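Local coordinates for phosphate-binding protein (Xanthomonas axonopodis pv. citri, PDB 5UB3), which probably serves as a periplasmic ligand-binding receptor that signals through a partner diguanylate cyclase, and is captured here with a bound chloride ion, at residues A[27-30]-A[36-39]; A[29-34]-A[236-241]; A[46-51]-A[74-79]; A[62-67]-A[247-252]; A[80-85]-A[226-231]. One frame throughout, in Å; residues are numbered along the deposited sequence.

Interaction 1: A[27-30]-A[36-39]; sequences YVVP and GIRR
Ile37 comes first, offering its CG2 methyl to Val29 CG1 at 4.2 Å. Its CG1 lies anti to the carbonyl carbon (chi1 -62°), which turns the longer ethyl arm away from Val29 and leaves the short branch facing it. The carbonyl of Ile37 joins the contact in another way: a water donates to both Ile37 O and Val29 O, 2.8 Å from Val29 O, and so links two acceptors that could not bond to each other directly. At Arg38 the backbone does the touching, with Arg38 O 3.8 Å from Val29 CG1, while its CB points away from Val29. Arg39 again presents main chain. Its CA is 3.7 Å from Val29 CG1, and its carbonyl carbon is 4.0 Å from Val29 CG2, so both methyls of the valine rest on the residue where the next strand begins. The two segments thus close the turn that carries the chain from helix 14-28 into strand 39-42, which lies parallel to strand 4-8. Deeper in this alpha/beta layer, Ile37 packs on Met32 and on Leu5 of strand 4-8, and Val28 packs on Leu5 and on Leu228, Val231 and Leu232 of helix 222-235.

Interaction 2: A[29-34]-A[236-241]; sequences VPRMRE and ASDPKA
An Asx turn at Asp238, just beyond helix 222-235 of this periplasmic binding protein fold, faces Arg31 from the loop that follows helix 14-28. The turn is made by Asp238 OD1, which accepts from Lys240 N at 2.9 Å with an angle of 150° at the hydrogen. The donor comes from above the carboxylate plane, 61° out of it. A backbone bond from Ala241 N to Asp238 O, also 2.9 Å, tightens the same bend. Across the contact the attraction is one of charge alone: Arg31 NH2 is 4.3 Å from Asp238 OD2, too long for a salt bridge, with the oxygen displaced from the plane of the guanidinium so that no N-H is directed at it. Both groups find their stronger partner in Tyr27, which lies beside them. Its OH bonds to Asp238 OD2, its carbonyl O takes Arg31 NH1, and its ring makes a cation-pi contact with the arginine. Tyr27 therefore ties the two loops together at the surface, and the nearby opposite charges probably attract weakly. Lys240 flanks the guanidinium with its CB 4.4 Å from Arg31 NH2, while its like-charged NZ stays 5.0 Å from that same nitrogen.

Interaction 3: A[46-51]-A[74-79]; sequences PDARQM and EQRGSA
Two arginines, Arg49 and Arg76, pack aliphatic chain over guanidinium where the start of helix 48-56 lies beside the end of helix 67-75. Both helix ends carry a textbook capping motif. Asp47 is the N-cap of helix 48-56, its OD1 accepting from Gln50 N at 2.8 Å along an almost straight line (174°). Helix 67-75 closes in a Schellman motif, with Gly77 at positive phi and Gly77 N bonded to Glu74 O at 2.8 Å. Just before this glycine, Arg76 stretches out fully from CG to NE and brings its flat end alongside the first turn of the other helix. There Arg49 CG rests over one face of the guanidinium, 3.3 Å from Arg76 NH2. Ala48 CB approaches obliquely, 4.0 Å from Arg76 NH1. The Arg49 chain then bends at chi3 (-91°) and its own guanidinium departs almost parallel to that of Arg76, the planes 19° apart. No hydrogen bond crosses the contact. With Arg276 NH2 of helix 259-277 also close to its NH2, Arg76 lies among like charges that probably gain little from each other electrostatically; the contact itself is aliphatic chain on guanidinium face. The bend leaves Arg49 NE 4.6 Å from Arg76 NH2.

Interaction 4: A[62-67]-A[247-252]; sequences WVSETT and RFFDTT
Phe248 points from the end of helix 242-247 at Ser64 and Trp62 of strand 62-66. From its CB, the first torsion sets CG anti to the backbone N (chi1 -162°) and sends the ring across to the strand. Over one face, toward the CD1-CE1 side of the rim, lies CE2 of its own neighbour Phe249, 3.9 Å above the plane. Further out, CE2 of Phe248 comes within 3.7 Å of Ser64 OG. The tip, CZ, does most of the touching: it is 3.4 Å from Ser64 CB, a tight fit, and 4.0 Å from Trp62 CZ2, the indole arriving obliquely. Leu21 and Leu24 of helix 14-28 and Leu7 of strand 4-8 also pack on this ring, so Phe248 belongs to the buried layer between helix and sheet in one lobe of the periplasmic binding protein fold. Its backbone is the centre of an inverse gamma turn, by which the chain leaves the helix on its way to strand 251-255. Thr251 OG1 donates to Phe248 O, meeting the carbonyl nearly head-on (172°); the modelled separation is unusually short and its exact length doubtful. A water then donates to Thr251 OG1 at 2.7 Å and to Ser64 OG at 2.9 Å, a polar bridge beside the aromatic contact. The buried Ser64 hydroxyl is also bonded to Glu214 OE2 and Arg87 NH2, while Trp62 NE1 donates to the other carboxylate oxygen, Glu214 OE1.

Interaction 5: A[80-85]-A[226-231]; sequences HPLLMT and QRLRVV
Arg229 lies along Leu82, the two side chains running past each other in opposite directions, and Leu82 CD1 sits over one face of the guanidinium, 3.9 Å from Arg229 NH2. A bend at chi3 (-66°) turns the head of the arginine back so that its NE donates to Leu82 O at 3.1 Å, with 158° at the hydrogen. The donor comes in tilted from the carbonyl plane. Lower on the same chain, Arg229 CG is pressed against Leu83 CD2 at 3.5 Å. The second methyl of Leu82, CD2, goes instead to Leu228, whose CG lies 3.9 Å away, the two leucines meeting at about a right angle. Strand 80-85 and helix 226-231 run nearly parallel (6° between directions), their axes 8.6 Å apart. Leu82 and Leu83 form a classic beta bulge opposite Glu214 of strand 209-217, and both residues of the bulge touch Arg229. Glu225, one helical turn back, receives Arg229 NH2 in a salt bridge and also bonds His80 NE2. With NE held by a carbonyl and NH2 by a carboxylate, the guanidinium is fixed in rotation, its charge probably balanced by Glu225, with Leu82 CD1 over one face.

Overall arrangement
Interactions 1 and 2 share Val29 and Pro30, lie with centres 9 Å apart, and sit at the outer end of the fold, about 25 Å from the chain's centre. Interaction 5 connects them to the interior: Arg227 of helix 222-235 bonds Arg31 O and pairs with Glu34, and Leu228 packs on both Val28 and Trp62. Interactions 4 and 5, with centres about 12 Å apart, reach neighbouring strands 251-255 and 79-87. Interaction 3 joins interaction 4 through Met51 on Val63, but remains about 15 Å from interaction 2 at nearest atoms. Along the chain, 3 and 5 nest inside the loop closed by 2, while 2 and 4 cross. Early and late segments thus probably build one binding-protein lobe.

Interaction 1: A[27-30]-A[36-39]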
# COMPACT_ATOMS: atom_id res chain seq x y z
N TYR A 27 -0.30 4.00 -22.85
CA TYR A 27 -1.02 5.26 -23.01
C TYR A 27 -0.11 6.49 -22.74
O TYR A 27 -0.11 7.48 -23.51
CB TYR A 27 -2.25 5.25 -22.11
CG TYR A 27 -2.99 6.53 -22.14
CD1 TYR A 27 -2.64 7.55 -21.27
CD2 TYR A 27 -4.02 6.75 -23.07
CE1 TYR A 27 -3.29 8.77 -21.30
CE2 TYR A 27 -4.69 7.96 -23.08
CZ TYR A 27 -4.32 8.96 -22.20
OH TYR A 27 -4.92 10.19 -22.15
N VAL A 28 0.69 6.42 -21.68
CA VAL A 28 1.49 7.59 -21.26
C VAL A 28 2.64 7.92 -22.25
O VAL A 28 2.85 9.08 -22.64
CB VAL A 28 2.03 7.33 -19.83
CG1 VAL A 28 3.17 8.24 -19.44
CG2 VAL A 28 0.86 7.45 -18.85
N VAL A 29 3.37 6.89 -22.64
CA VAL A 29 4.66 7.04 -23.37
C VAL A 29 4.54 7.89 -24.62
O VAL A 29 5.25 8.91 -24.75
CB VAL A 29 5.35 5.67 -23.59
CG1 VAL A 29 6.51 5.69 -24.63
CG2 VAL A 29 5.91 5.16 -22.27
N PRO A 30 3.60 7.54 -25.50
CA PRO A 30 3.48 8.42 -26.68
C PRO A 30 3.17 9.85 -26.35
O PRO A 30 3.59 10.76 -27.08
CB PRO A 30 2.31 7.84 -27.43
CG PRO A 30 2.20 6.43 -26.98
CD PRO A 30 2.77 6.33 -25.60
N GLY A 36 11.15 14.24 -24.48
CA GLY A 36 12.27 13.39 -24.74
C GLY A 36 11.97 11.92 -24.49
O GLY A 36 12.83 11.10 -24.73
N ILE A 37 10.77 11.55 -24.03
CA ILE A 37 10.48 10.10 -23.80
C ILE A 37 10.13 9.45 -25.12
O ILE A 37 9.28 9.94 -25.83
CB ILE A 37 9.37 9.89 -22.78
CG1 ILE A 37 9.82 10.46 -21.42
CG2 ILE A 37 8.95 8.45 -22.67
CD1 ILE A 37 11.06 9.85 -20.79
N ARG A 38 10.82 8.36 -25.45
CA ARG A 38 10.56 7.61 -26.65
C ARG A 38 9.99 6.23 -26.35
O ARG A 38 9.32 5.67 -27.19
CB ARG A 38 11.85 7.40 -27.44
CG ARG A 38 12.59 8.67 -27.78
CD ARG A 38 11.90 9.45 -28.86
NE ARG A 38 12.76 10.60 -29.19
CZ ARG A 38 13.63 10.68 -30.21
NH1 ARG A 38 13.76 9.71 -31.13
NH2 ARG A 38 14.35 11.79 -30.34
N ARG A 39 10.24 5.68 -25.19
CA ARG A 39 9.87 4.29 -24.94
C ARG A 39 9.61 4.15 -23.44
O ARG A 39 9.99 5.02 -22.63
CB ARG A 39 10.94 3.33 -25.48
CG ARG A 39 12.35 3.49 -24.87
CD ARG A 39 13.46 2.73 -25.66
NE ARG A 39 13.58 3.32 -27.00
CZ ARG A 39 14.34 4.39 -27.34
NH1 ARG A 39 15.16 5.01 -26.48
NH2 ARG A 39 14.26 4.85 -28.58
O HOH W 1 7.17 9.03 -26.78

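Interaction 2: A[29-34]-A[236-241]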
# COMPACT_ATOMS: atom_id res chain seq x y z
N VAL A 29 3.37 6.89 -22.64
CA VAL A 29 4.66 7.04 -23.37
C VAL A 29 4.54 7.89 -24.62
O VAL A 29 5.25 8.91 -24.75
CB VAL A 29 5.35 5.67 -23.59
CG1 VAL A 29 6.51 5.69 -24.63
CG2 VAL A 29 5.91 5.16 -22.27
N PRO A 30 3.60 7.54 -25.50
CA PRO A 30 3.48 8.42 -26.68
C PRO A 30 3.17 9.85 -26.35
O PRO A 30 3.59 10.76 -27.08
CB PRO A 30 2.31 7.84 -27.43
CG PRO A 30 2.20 6.43 -26.98
CD PRO A 30 2.77 6.33 -25.60
N ARG A 31 2.46 10.08 -25.25
CA ARG A 31 2.10 11.44 -24.88
C ARG A 31 3.19 12.23 -24.18
O ARG A 31 2.97 13.38 -23.80
CB ARG A 31 0.81 11.43 -24.05
CG ARG A 31 -0.33 11.00 -24.93
CD ARG A 31 -1.49 10.42 -24.12
NE ARG A 31 -2.62 10.10 -25.02
CZ ARG A 31 -2.78 8.97 -25.72
NH1 ARG A 31 -1.90 7.97 -25.67
NH2 ARG A 31 -3.87 8.83 -26.48
N MET A 32 4.39 11.66 -24.07
CA MET A 32 5.51 12.32 -23.43
C MET A 32 6.63 12.58 -24.44
O MET A 32 7.75 12.89 -24.03
CB MET A 32 6.09 11.40 -22.36
CG MET A 32 5.15 10.84 -21.30
SD MET A 32 5.15 11.86 -19.85
CE MET A 32 6.80 11.90 -19.19
N ARG A 33 6.38 12.43 -25.74
CA ARG A 33 7.47 12.58 -26.72
C ARG A 33 8.12 13.92 -26.69
O ARG A 33 9.33 14.04 -26.88
CB ARG A 33 7.00 12.33 -28.14
CG ARG A 33 8.20 11.96 -28.98
CD ARG A 33 7.88 11.89 -30.44
NE ARG A 33 9.13 11.61 -31.13
CZ ARG A 33 9.69 10.41 -31.21
NH1 ARG A 33 9.14 9.32 -30.65
NH2 ARG A 33 10.83 10.30 -31.86
N GLU A 34 7.32 14.93 -26.41
CA GLU A 34 7.80 16.29 -26.41
C GLU A 34 8.73 16.59 -25.21
O GLU A 34 9.39 17.62 -25.20
CB GLU A 34 6.61 17.27 -26.59
CG GLU A 34 5.89 17.70 -25.31
CD GLU A 34 4.57 17.00 -24.99
OE1 GLU A 34 4.57 15.74 -24.73
OE2 GLU A 34 3.55 17.76 -24.92
N ALA A 236 -7.68 10.71 -16.66
CA ALA A 236 -8.90 10.32 -15.99
C ALA A 236 -10.14 10.67 -16.81
O ALA A 236 -11.10 9.97 -16.74
CB ALA A 236 -8.98 10.91 -14.60
N SER A 237 -10.11 11.73 -17.62
CA SER A 237 -11.25 12.03 -18.50
C SER A 237 -11.00 11.77 -19.99
O SER A 237 -11.74 12.25 -20.84
CB SER A 237 -11.63 13.47 -18.31
OG SER A 237 -10.62 14.25 -18.92
N ASP A 238 -9.98 10.99 -20.33
CA ASP A 238 -9.78 10.55 -21.70
C ASP A 238 -10.36 9.18 -21.87
O ASP A 238 -9.93 8.25 -21.20
CB ASP A 238 -8.30 10.51 -22.02
CG ASP A 238 -8.04 10.29 -23.49
OD1 ASP A 238 -8.99 9.95 -24.25
OD2 ASP A 238 -6.87 10.42 -23.85
N PRO A 239 -11.32 9.01 -22.80
CA PRO A 239 -11.85 7.67 -23.04
C PRO A 239 -10.79 6.69 -23.51
O PRO A 239 -10.86 5.49 -23.18
CB PRO A 239 -12.90 7.90 -24.14
CG PRO A 239 -13.42 9.26 -23.84
CD PRO A 239 -12.21 10.04 -23.39
N LYS A 240 -9.80 7.17 -24.25
CA LYS A 240 -8.73 6.26 -24.72
C LYS A 240 -7.92 5.72 -23.53
O LYS A 240 -7.22 4.73 -23.67
CB LYS A 240 -7.77 6.96 -25.68
CG LYS A 240 -8.40 7.48 -26.96
CD LYS A 240 -7.55 7.06 -28.16
CE LYS A 240 -8.06 7.64 -29.48
NZ LYS A 240 -7.78 9.11 -29.56
N ALA A 241 -8.03 6.38 -22.36
CA ALA A 241 -7.34 5.93 -21.12
C ALA A 241 -8.18 5.01 -20.21
O ALA A 241 -7.66 4.46 -19.23
CB ALA A 241 -6.85 7.16 -20.36

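Interaction 3: A[46-51]-A[74-79]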
# COMPACT_ATOMS: atom_id res chain seq x y z
N PRO A 46 10.62 -6.50 -5.44
CA PRO A 46 9.94 -7.30 -4.37
C PRO A 46 9.58 -6.55 -3.09
O PRO A 46 8.68 -6.97 -2.36
CB PRO A 46 10.96 -8.44 -4.06
CG PRO A 46 12.25 -8.08 -4.76
CD PRO A 46 12.05 -6.82 -5.60
N ASP A 47 10.25 -5.45 -2.78
CA ASP A 47 9.97 -4.76 -1.52
C ASP A 47 10.41 -3.32 -1.62
O ASP A 47 11.02 -2.94 -2.64
CB ASP A 47 10.64 -5.46 -0.34
CG ASP A 47 12.12 -5.67 -0.57
OD1 ASP A 47 12.85 -4.71 -0.85
OD2 ASP A 47 12.52 -6.83 -0.55
N ALA A 48 10.07 -2.53 -0.60
CA ALA A 48 10.34 -1.09 -0.54
C ALA A 48 11.83 -0.75 -0.59
O ALA A 48 12.26 0.25 -1.21
CB ALA A 48 9.70 -0.47 0.71
N ARG A 49 12.62 -1.59 0.06
CA ARG A 49 14.04 -1.39 0.07
C ARG A 49 14.68 -1.51 -1.28
O ARG A 49 15.43 -0.63 -1.70
CB ARG A 49 14.74 -2.37 1.00
CG ARG A 49 14.59 -1.93 2.42
CD ARG A 49 15.81 -2.42 3.20
NE ARG A 49 15.57 -3.72 3.76
CZ ARG A 49 16.55 -4.47 4.29
NH1 ARG A 49 17.82 -4.06 4.25
NH2 ARG A 49 16.25 -5.65 4.82
N GLN A 50 14.39 -2.61 -1.96
CA GLN A 50 14.81 -2.73 -3.36
C GLN A 50 14.29 -1.64 -4.28
O GLN A 50 14.96 -1.24 -5.24
CB GLN A 50 14.43 -4.11 -3.92
CG GLN A 50 15.12 -4.48 -5.24
CD GLN A 50 16.64 -4.48 -5.09
OE1 GLN A 50 17.18 -5.31 -4.40
NE2 GLN A 50 17.32 -3.52 -5.73
N MET A 51 13.03 -1.28 -4.10
CA MET A 51 12.44 -0.30 -5.00
C MET A 51 13.12 1.05 -4.76
O MET A 51 13.41 1.79 -5.70
CB MET A 51 10.96 -0.18 -4.76
CG MET A 51 10.33 0.87 -5.68
SD MET A 51 10.61 0.68 -7.45
CE MET A 51 9.28 -0.44 -7.84
N GLU A 74 9.76 7.74 0.07
CA GLU A 74 10.15 9.15 0.32
C GLU A 74 11.15 9.26 1.47
O GLU A 74 12.10 10.01 1.38
CB GLU A 74 8.94 10.04 0.61
CG GLU A 74 9.26 11.52 0.55
CD GLU A 74 8.06 12.40 0.75
OE1 GLU A 74 7.86 13.37 0.01
OE2 GLU A 74 7.38 12.16 1.72
N GLN A 75 10.96 8.48 2.53
CA GLN A 75 11.86 8.56 3.69
C GLN A 75 13.27 8.16 3.40
O GLN A 75 14.19 8.74 3.92
CB GLN A 75 11.38 7.69 4.83
CG GLN A 75 10.18 8.26 5.51
CD GLN A 75 9.51 7.24 6.41
OE1 GLN A 75 10.03 6.12 6.65
NE2 GLN A 75 8.38 7.65 6.98
N ARG A 76 13.42 7.14 2.57
CA ARG A 76 14.72 6.76 2.08
C ARG A 76 15.26 7.75 1.04
O ARG A 76 16.33 7.54 0.55
CB ARG A 76 14.69 5.34 1.52
CG ARG A 76 14.37 4.31 2.59
CD ARG A 76 14.28 2.96 1.96
NE ARG A 76 14.33 1.92 2.97
CZ ARG A 76 13.29 1.34 3.54
NH1 ARG A 76 12.03 1.66 3.23
NH2 ARG A 76 13.51 0.39 4.44
N GLY A 77 14.56 8.85 0.73
CA GLY A 77 15.14 9.88 -0.14
C GLY A 77 15.09 9.59 -1.64
O GLY A 77 15.72 10.30 -2.43
N SER A 78 14.32 8.59 -2.03
CA SER A 78 14.38 8.06 -3.36
C SER A 78 13.20 8.49 -4.30
O SER A 78 13.28 8.35 -5.52
CB SER A 78 14.55 6.57 -3.24
OG SER A 78 13.39 5.93 -2.75
N ALA A 79 12.18 9.13 -3.73
CA ALA A 79 11.01 9.53 -4.47
C ALA A 79 10.15 10.61 -3.76
O ALA A 79 10.20 10.76 -2.53
CB ALA A 79 10.18 8.33 -4.73

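Interaction 4: A[62-67]-A[247-252]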
# COMPACT_ATOMS: atom_id res chain seq x y z
N TRP A 62 8.80 6.02 -11.93
CA TRP A 62 7.45 6.35 -11.55
C TRP A 62 6.84 5.09 -10.96
O TRP A 62 6.97 4.02 -11.55
CB TRP A 62 6.71 6.86 -12.78
CG TRP A 62 5.21 6.81 -12.73
CD1 TRP A 62 4.39 7.03 -11.65
CD2 TRP A 62 4.35 6.54 -13.82
NE1 TRP A 62 3.06 6.87 -12.00
CE2 TRP A 62 3.01 6.61 -13.34
CE3 TRP A 62 4.58 6.27 -15.18
CZ2 TRP A 62 1.90 6.33 -14.16
CZ3 TRP A 62 3.45 6.03 -16.00
CH2 TRP A 62 2.15 6.06 -15.48
N VAL A 63 6.30 5.21 -9.76
CA VAL A 63 5.59 4.10 -9.15
C VAL A 63 4.22 4.59 -8.69
O VAL A 63 4.07 5.75 -8.32
CB VAL A 63 6.34 3.49 -7.98
CG1 VAL A 63 7.70 2.92 -8.39
CG2 VAL A 63 6.45 4.50 -6.84
N SER A 64 3.25 3.68 -8.66
CA SER A 64 1.96 3.98 -8.14
C SER A 64 1.83 3.06 -6.97
O SER A 64 1.87 1.89 -7.17
CB SER A 64 0.88 3.66 -9.15
OG SER A 64 -0.38 4.11 -8.65
N GLU A 65 1.70 3.60 -5.76
CA GLU A 65 1.78 2.82 -4.47
C GLU A 65 0.76 3.29 -3.50
O GLU A 65 0.28 4.46 -3.58
CB GLU A 65 3.11 3.06 -3.78
CG GLU A 65 4.27 2.50 -4.51
CD GLU A 65 4.30 1.00 -4.58
OE1 GLU A 65 3.58 0.34 -3.86
OE2 GLU A 65 5.11 0.51 -5.39
N THR A 66 0.47 2.45 -2.50
CA THR A 66 -0.34 2.91 -1.42
C THR A 66 0.50 3.89 -0.62
O THR A 66 1.68 3.83 -0.69
CB THR A 66 -0.78 1.76 -0.55
OG1 THR A 66 0.40 1.21 0.03
CG2 THR A 66 -1.56 0.69 -1.42
N THR A 67 -0.13 4.76 0.13
CA THR A 67 0.57 5.87 0.73
C THR A 67 1.64 5.53 1.75
O THR A 67 2.62 6.23 1.84
CB THR A 67 -0.43 6.85 1.30
OG1 THR A 67 -1.37 6.14 2.09
CG2 THR A 67 -1.14 7.55 0.17
N ARG A 247 -7.36 -1.24 -15.49
CA ARG A 247 -6.29 -2.21 -15.26
C ARG A 247 -5.27 -1.72 -14.19
O ARG A 247 -4.64 -2.50 -13.46
CB ARG A 247 -5.55 -2.42 -16.59
CG ARG A 247 -6.37 -3.02 -17.75
CD ARG A 247 -6.52 -4.54 -17.80
NE ARG A 247 -5.65 -5.27 -16.88
CZ ARG A 247 -5.73 -6.59 -16.65
NH1 ARG A 247 -4.89 -7.15 -15.77
NH2 ARG A 247 -6.59 -7.35 -17.31
N PHE A 248 -5.11 -0.39 -14.14
CA PHE A 248 -4.20 0.27 -13.24
C PHE A 248 -4.84 0.40 -11.85
O PHE A 248 -5.06 1.50 -11.37
CB PHE A 248 -3.82 1.63 -13.85
CG PHE A 248 -2.58 2.27 -13.29
CD1 PHE A 248 -1.35 1.74 -13.53
CD2 PHE A 248 -2.65 3.47 -12.61
CE1 PHE A 248 -0.21 2.37 -13.08
CE2 PHE A 248 -1.51 4.12 -12.17
CZ PHE A 248 -0.29 3.55 -12.36
N PHE A 249 -5.08 -0.73 -11.20
CA PHE A 249 -5.62 -0.80 -9.82
C PHE A 249 -6.93 -0.06 -9.70
O PHE A 249 -7.25 0.53 -8.65
CB PHE A 249 -4.60 -0.22 -8.88
CG PHE A 249 -3.21 -0.66 -9.22
CD1 PHE A 249 -2.90 -2.01 -9.17
CD2 PHE A 249 -2.27 0.23 -9.72
CE1 PHE A 249 -1.65 -2.46 -9.55
CE2 PHE A 249 -1.01 -0.20 -10.08
CZ PHE A 249 -0.69 -1.55 -9.99
N ASP A 250 -7.67 -0.09 -10.80
CA ASP A 250 -8.96 0.59 -10.93
C ASP A 250 -8.84 2.02 -10.57
O ASP A 250 -9.55 2.54 -9.72
CB ASP A 250 -10.02 -0.14 -10.12
CG ASP A 250 -11.43 0.34 -10.43
OD1 ASP A 250 -11.73 0.83 -11.51
OD2 ASP A 250 -12.25 0.27 -9.54
N THR A 251 -7.89 2.70 -11.19
CA THR A 251 -7.70 4.13 -10.88
C THR A 251 -8.85 4.93 -11.48
O THR A 251 -9.17 4.78 -12.64
CB THR A 251 -6.34 4.62 -11.36
OG1 THR A 251 -5.31 3.90 -10.63
CG2 THR A 251 -6.21 6.13 -11.17
N THR A 252 -9.52 5.70 -10.66
CA THR A 252 -10.72 6.42 -11.05
C THR A 252 -10.46 7.91 -10.99
O THR A 252 -11.33 8.72 -11.33
CB THR A 252 -11.90 6.09 -10.13
OG1 THR A 252 -11.47 6.18 -8.76
CG2 THR A 252 -12.44 4.68 -10.38
O HOH W 2 -3.19 3.47 -8.97

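Interaction 5: A[80-85]-A[226-231]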
# COMPACT_ATOMS: atom_id res chain seq x y z
N HIS A 80 9.34 11.32 -4.53
CA HIS A 80 8.46 12.36 -3.97
C HIS A 80 7.11 12.28 -4.66
O HIS A 80 7.03 11.78 -5.78
CB HIS A 80 9.10 13.75 -4.11
CG HIS A 80 9.46 14.10 -5.52
ND1 HIS A 80 10.64 13.69 -6.09
CD2 HIS A 80 8.82 14.83 -6.45
CE1 HIS A 80 10.69 14.09 -7.35
NE2 HIS A 80 9.61 14.80 -7.59
N PRO A 81 6.06 12.79 -4.02
CA PRO A 81 4.74 12.67 -4.61
C PRO A 81 4.53 13.49 -5.89
O PRO A 81 5.01 14.60 -5.96
CB PRO A 81 3.81 13.16 -3.49
CG PRO A 81 4.61 13.04 -2.22
CD PRO A 81 6.02 13.22 -2.59
N LEU A 82 3.83 12.92 -6.86
CA LEU A 82 3.49 13.58 -8.09
C LEU A 82 2.02 13.99 -8.07
O LEU A 82 1.70 15.14 -8.36
CB LEU A 82 3.66 12.62 -9.25
CG LEU A 82 3.40 13.19 -10.64
CD1 LEU A 82 4.64 13.87 -11.12
CD2 LEU A 82 3.02 12.07 -11.59
N LEU A 83 1.15 13.01 -7.78
CA LEU A 83 -0.31 13.13 -7.82
C LEU A 83 -0.90 12.27 -6.73
O LEU A 83 -0.33 11.24 -6.40
CB LEU A 83 -0.89 12.63 -9.16
CG LEU A 83 -0.66 13.52 -10.37
CD1 LEU A 83 -1.07 12.84 -11.65
CD2 LEU A 83 -1.35 14.86 -10.16
N MET A 84 -2.00 12.69 -6.11
CA MET A 84 -2.77 11.81 -5.25
C MET A 84 -3.68 10.99 -6.14
O MET A 84 -4.17 11.47 -7.15
CB MET A 84 -3.60 12.58 -4.20
CG MET A 84 -2.79 13.46 -3.31
SD MET A 84 -1.47 12.64 -2.40
CE MET A 84 -2.45 11.45 -1.44
N THR A 85 -3.86 9.73 -5.78
CA THR A 85 -4.50 8.75 -6.62
C THR A 85 -5.74 8.21 -5.94
O THR A 85 -5.72 7.86 -4.75
CB THR A 85 -3.52 7.62 -7.00
OG1 THR A 85 -2.36 8.24 -7.53
CG2 THR A 85 -4.09 6.62 -7.97
N GLN A 226 6.81 17.25 -14.96
CA GLN A 226 5.71 18.16 -15.19
C GLN A 226 4.73 17.61 -16.22
O GLN A 226 3.50 17.71 -16.07
CB GLN A 226 6.29 19.53 -15.56
CG GLN A 226 5.32 20.55 -16.14
CD GLN A 226 6.08 21.83 -16.49
OE1 GLN A 226 6.81 21.89 -17.50
NE2 GLN A 226 5.95 22.85 -15.64
N ARG A 227 5.29 16.97 -17.24
CA ARG A 227 4.49 16.48 -18.35
C ARG A 227 3.79 15.20 -17.92
O ARG A 227 2.64 14.99 -18.26
CB ARG A 227 5.41 16.21 -19.55
CG ARG A 227 4.71 15.59 -20.74
CD ARG A 227 3.70 16.56 -21.38
NE ARG A 227 2.87 15.82 -22.34
CZ ARG A 227 1.64 16.18 -22.76
NH1 ARG A 227 1.05 17.29 -22.30
NH2 ARG A 227 1.00 15.40 -23.64
N LEU A 228 4.50 14.34 -17.19
CA LEU A 228 3.84 13.15 -16.62
C LEU A 228 2.57 13.51 -15.84
O LEU A 228 1.53 12.86 -16.01
CB LEU A 228 4.76 12.37 -15.69
CG LEU A 228 4.26 11.01 -15.17
CD1 LEU A 228 3.79 10.04 -16.26
CD2 LEU A 228 5.38 10.38 -14.37
N ARG A 229 2.71 14.51 -14.98
CA ARG A 229 1.63 15.00 -14.14
C ARG A 229 0.49 15.44 -15.04
O ARG A 229 -0.64 15.06 -14.85
CB ARG A 229 2.11 16.16 -13.26
CG ARG A 229 1.05 16.47 -12.21
CD ARG A 229 1.33 17.60 -11.26
NE ARG A 229 2.46 17.31 -10.39
CZ ARG A 229 3.70 17.70 -10.62
NH1 ARG A 229 3.99 18.35 -11.74
NH2 ARG A 229 4.66 17.46 -9.72
N VAL A 230 0.81 16.24 -16.05
CA VAL A 230 -0.22 16.72 -16.97
C VAL A 230 -0.85 15.52 -17.63
O VAL A 230 -2.13 15.41 -17.66
CB VAL A 230 0.34 17.75 -17.96
CG1 VAL A 230 -0.69 18.11 -19.02
CG2 VAL A 230 0.76 19.02 -17.21
N VAL A 231 -0.04 14.57 -18.09
CA VAL A 231 -0.64 13.47 -18.85
C VAL A 231 -1.60 12.63 -17.96
O VAL A 231 -2.69 12.24 -18.38
CB VAL A 231 0.45 12.58 -19.46
CG1 VAL A 231 -0.14 11.30 -19.99
CG2 VAL A 231 1.18 13.33 -20.56